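Local coordinates for EGF family domain-containing protein (Toxoplasma gondii, PDB 4Z80) that probably serves the parasite in host-cell invasion as an AMA-family surface antigen that binds a RON2-like partner peptide at the moving junction, at residues Ala145-Tyr157 and Gly287-Phe299. Residues are numbered along the deposited sequence; the frame is centred on the assembly and turned at random.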
# COMPACT_ATOMS: atom_id res chain seq x y z
N ALA A 145 11.61 5.93 -18.36
CA ALA A 145 13.04 5.65 -18.37
C ALA A 145 13.46 5.13 -17.00
O ALA A 145 12.95 5.59 -15.98
CB ALA A 145 13.83 6.91 -18.72
N LYS A 146 14.37 4.16 -16.98
CA LYS A 146 14.82 3.59 -15.71
C LYS A 146 15.32 4.68 -14.76
O LYS A 146 15.11 4.61 -13.55
CB LYS A 146 15.91 2.54 -15.95
CG LYS A 146 16.43 1.86 -14.69
CD LYS A 146 15.35 1.10 -13.93
CE LYS A 146 15.95 0.36 -12.73
NZ LYS A 146 14.96 -0.46 -11.99
N SER A 147 15.95 5.71 -15.31
CA SER A 147 16.52 6.77 -14.49
C SER A 147 15.48 7.63 -13.78
O SER A 147 15.83 8.40 -12.89
CB SER A 147 17.44 7.66 -15.34
OG SER A 147 16.71 8.22 -16.43
N ILE A 148 14.20 7.51 -14.17
CA ILE A 148 13.13 8.19 -13.44
C ILE A 148 12.09 7.22 -12.87
O ILE A 148 11.02 7.64 -12.44
CB ILE A 148 12.38 9.23 -14.34
CG1 ILE A 148 11.53 8.56 -15.42
CG2 ILE A 148 13.39 10.19 -14.98
CD1 ILE A 148 10.44 9.46 -15.97
N GLU A 149 12.40 5.92 -12.85
CA GLU A 149 11.48 4.92 -12.32
C GLU A 149 11.02 5.27 -10.91
O GLU A 149 11.82 5.69 -10.07
CB GLU A 149 12.13 3.53 -12.28
CG GLU A 149 11.18 2.43 -11.80
CD GLU A 149 11.87 1.11 -11.51
OE1 GLU A 149 13.01 1.10 -11.00
OE2 GLU A 149 11.25 0.05 -11.76
N GLY A 150 9.72 5.08 -10.65
CA GLY A 150 9.17 5.18 -9.31
C GLY A 150 8.64 3.83 -8.85
O GLY A 150 9.16 2.78 -9.24
N PHE A 151 7.58 3.87 -8.05
CA PHE A 151 7.00 2.65 -7.47
C PHE A 151 5.55 2.41 -7.88
O PHE A 151 4.96 1.42 -7.47
CB PHE A 151 7.07 2.72 -5.94
CG PHE A 151 8.08 1.81 -5.33
CD1 PHE A 151 9.40 1.86 -5.74
CD2 PHE A 151 7.72 0.93 -4.33
CE1 PHE A 151 10.35 1.03 -5.17
CE2 PHE A 151 8.66 0.10 -3.75
CZ PHE A 151 9.97 0.15 -4.17
N ALA A 152 4.97 3.31 -8.68
CA ALA A 152 3.55 3.20 -8.98
C ALA A 152 3.26 2.15 -10.04
O ALA A 152 3.99 2.02 -11.01
CB ALA A 152 3.01 4.55 -9.43
N MET A 153 2.18 1.41 -9.85
CA MET A 153 1.79 0.40 -10.82
C MET A 153 1.36 1.08 -12.13
O MET A 153 0.93 2.23 -12.13
CB MET A 153 0.66 -0.47 -10.26
CG MET A 153 0.28 -1.65 -11.13
SD MET A 153 1.71 -2.66 -11.54
CE MET A 153 0.92 -3.97 -12.48
N TYR A 154 1.50 0.35 -13.23
CA TYR A 154 1.04 0.81 -14.53
C TYR A 154 -0.40 1.29 -14.45
O TYR A 154 -1.20 0.77 -13.67
CB TYR A 154 1.17 -0.32 -15.57
CG TYR A 154 2.56 -0.91 -15.62
CD1 TYR A 154 3.63 -0.17 -16.11
CD2 TYR A 154 2.80 -2.20 -15.18
CE1 TYR A 154 4.90 -0.70 -16.16
CE2 TYR A 154 4.07 -2.75 -15.23
CZ TYR A 154 5.12 -1.99 -15.71
OH TYR A 154 6.39 -2.53 -15.76
N ALA A 155 -0.73 2.30 -15.25
CA ALA A 155 -2.04 2.92 -15.17
C ALA A 155 -3.17 1.97 -15.52
O ALA A 155 -4.27 2.07 -14.97
CB ALA A 155 -2.09 4.12 -16.08
N GLY A 156 -2.91 1.07 -16.46
CA GLY A 156 -3.93 0.15 -16.92
C GLY A 156 -3.34 -0.81 -17.93
O GLY A 156 -2.16 -0.72 -18.28
N TYR A 157 -4.17 -1.73 -18.41
CA TYR A 157 -3.73 -2.74 -19.37
C TYR A 157 -4.96 -3.25 -20.12
O TYR A 157 -5.96 -3.60 -19.50
CB TYR A 157 -2.99 -3.89 -18.66
CG TYR A 157 -2.65 -5.03 -19.58
CD1 TYR A 157 -1.73 -4.87 -20.61
CD2 TYR A 157 -3.25 -6.27 -19.43
CE1 TYR A 157 -1.43 -5.93 -21.46
CE2 TYR A 157 -2.95 -7.32 -20.27
CZ TYR A 157 -2.05 -7.15 -21.28
OH TYR A 157 -1.77 -8.21 -22.11
N GLY A 287 -8.10 12.00 -1.56
CA GLY A 287 -8.82 10.78 -1.83
C GLY A 287 -8.17 9.89 -2.89
O GLY A 287 -8.72 8.86 -3.26
N GLU A 288 -6.98 10.26 -3.37
CA GLU A 288 -6.34 9.45 -4.39
C GLU A 288 -5.86 8.11 -3.83
O GLU A 288 -5.18 8.05 -2.79
CB GLU A 288 -5.17 10.19 -5.03
CG GLU A 288 -4.50 9.37 -6.12
CD GLU A 288 -3.54 10.17 -6.97
OE1 GLU A 288 -3.12 11.26 -6.54
OE2 GLU A 288 -3.21 9.70 -8.08
N CYS A 289 -6.20 7.03 -4.54
CA CYS A 289 -5.71 5.68 -4.25
C CYS A 289 -4.79 5.27 -5.40
O CYS A 289 -5.23 5.16 -6.54
CB CYS A 289 -6.87 4.70 -4.10
SG CYS A 289 -6.41 2.97 -3.84
N ARG A 290 -3.51 5.05 -5.09
CA ARG A 290 -2.52 4.69 -6.11
C ARG A 290 -1.92 3.33 -5.79
O ARG A 290 -1.32 3.15 -4.73
CB ARG A 290 -1.43 5.76 -6.18
CG ARG A 290 -0.59 5.67 -7.44
CD ARG A 290 -1.25 6.46 -8.57
NE ARG A 290 -0.52 6.32 -9.83
CZ ARG A 290 0.65 6.90 -10.08
NH1 ARG A 290 1.23 7.66 -9.15
NH2 ARG A 290 1.25 6.72 -11.24
N LEU A 291 -2.09 2.38 -6.69
CA LEU A 291 -1.49 1.06 -6.54
C LEU A 291 0.02 1.15 -6.76
O LEU A 291 0.47 1.89 -7.63
CB LEU A 291 -2.10 0.07 -7.54
CG LEU A 291 -3.61 -0.13 -7.44
CD1 LEU A 291 -4.06 -1.07 -8.54
CD2 LEU A 291 -4.04 -0.66 -6.08
N LEU A 292 0.77 0.41 -5.94
CA LEU A 292 2.22 0.30 -6.11
C LEU A 292 2.53 -1.02 -6.81
O LEU A 292 1.90 -2.04 -6.56
CB LEU A 292 2.94 0.36 -4.76
CG LEU A 292 2.67 1.60 -3.91
CD1 LEU A 292 3.40 1.47 -2.57
CD2 LEU A 292 3.09 2.87 -4.62
N GLY A 293 3.54 -1.00 -7.68
CA GLY A 293 3.88 -2.17 -8.46
C GLY A 293 4.82 -3.14 -7.76
O GLY A 293 4.99 -4.27 -8.19
N TYR A 294 5.41 -2.67 -6.66
CA TYR A 294 6.43 -3.43 -5.94
C TYR A 294 6.05 -3.62 -4.47
O TYR A 294 5.51 -2.70 -3.83
CB TYR A 294 7.77 -2.71 -6.00
CG TYR A 294 8.43 -2.60 -7.36
CD1 TYR A 294 8.40 -3.65 -8.27
CD2 TYR A 294 9.11 -1.45 -7.73
CE1 TYR A 294 9.03 -3.56 -9.50
CE2 TYR A 294 9.75 -1.34 -8.95
CZ TYR A 294 9.71 -2.40 -9.84
OH TYR A 294 10.34 -2.30 -11.07
N HIS A 295 6.34 -4.81 -3.95
CA HIS A 295 6.12 -5.15 -2.55
C HIS A 295 7.27 -4.70 -1.66
O HIS A 295 7.09 -4.52 -0.45
CB HIS A 295 5.92 -6.65 -2.38
CG HIS A 295 4.71 -7.17 -3.08
ND1 HIS A 295 3.44 -7.05 -2.56
CD2 HIS A 295 4.58 -7.83 -4.25
CE1 HIS A 295 2.58 -7.61 -3.40
NE2 HIS A 295 3.25 -8.09 -4.43
N THR A 296 8.45 -4.53 -2.25
CA THR A 296 9.64 -4.13 -1.51
C THR A 296 9.38 -2.83 -0.76
O THR A 296 8.83 -1.88 -1.31
CB THR A 296 10.84 -3.94 -2.48
OG1 THR A 296 11.16 -5.18 -3.12
CG2 THR A 296 12.07 -3.46 -1.73
N GLN A 297 9.78 -2.79 0.51
CA GLN A 297 9.68 -1.56 1.30
C GLN A 297 11.04 -0.98 1.71
O GLN A 297 11.14 0.19 2.02
CB GLN A 297 8.82 -1.84 2.53
CG GLN A 297 7.35 -2.01 2.19
CD GLN A 297 6.66 -3.00 3.11
OE1 GLN A 297 6.43 -2.70 4.28
NE2 GLN A 297 6.39 -4.19 2.60
N ASP A 298 12.08 -1.81 1.68
CA ASP A 298 13.44 -1.38 2.05
C ASP A 298 14.44 -2.15 1.21
O ASP A 298 14.36 -3.37 1.12
CB ASP A 298 13.69 -1.61 3.55
CG ASP A 298 14.94 -0.90 4.06
OD1 ASP A 298 16.06 -1.37 3.78
OD2 ASP A 298 14.79 0.10 4.79
N PHE A 299 15.39 -1.45 0.60
CA PHE A 299 16.47 -2.08 -0.15
C PHE A 299 17.68 -1.18 -0.02
O PHE A 299 17.61 0.00 -0.35
CB PHE A 299 16.09 -2.31 -1.61
CG PHE A 299 17.09 -3.12 -2.40
CD1 PHE A 299 17.52 -4.35 -1.92
CD2 PHE A 299 17.58 -2.68 -3.61
CE1 PHE A 299 18.43 -5.11 -2.63
CE2 PHE A 299 18.49 -3.44 -4.33
CZ PHE A 299 18.92 -4.65 -3.83
O HOH W 1 0.13 4.70 -13.08
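Phe-151 and Tyr-294 form a T-shaped pair at the buried centre where a long loop of this AMA-family, PAN-type ectodomain crosses the chain leaving edge strand 289-291. The edge of Tyr-294 points at the face of Phe-151, with planes at 80° and centroids 5.2 Å apart, and Tyr-294 CB adds a CH-pi contact over the same ring. Val-318 of strand 318-321 also touches Phe-151. Beyond the bridged backbones, Met-153 CB meets Leu-291 CB, while Met-153 SD lies 3.8 Å from Gly-293 CA. A single beta bridge joins Ala-152 to Leu-292: Gly-293 N donates to Phe-151 O at 2.8 Å, and Met-153 N to Leu-291 O almost straight, at 174°. Bent about its CB-CG bond (chi2 86°), Arg-290 brings one guanidinium face over Ala-152 CB; water 1 links Arg-290 NH2 to Met-153 O, and Lys-118 is the stronger polar partner of this arginine. At the polar edge the carboxylate of Glu-149 is gripped at both oxygens. Lys-146 NZ forms a salt bridge to Glu-149 OE1 from above the carboxylate plane, and His-122 N donates to OE2. Tyr-294 OH donates a hydrogen bond to Glu-149 OE2 at 2.6 Å, nearly in line with the C-O bond.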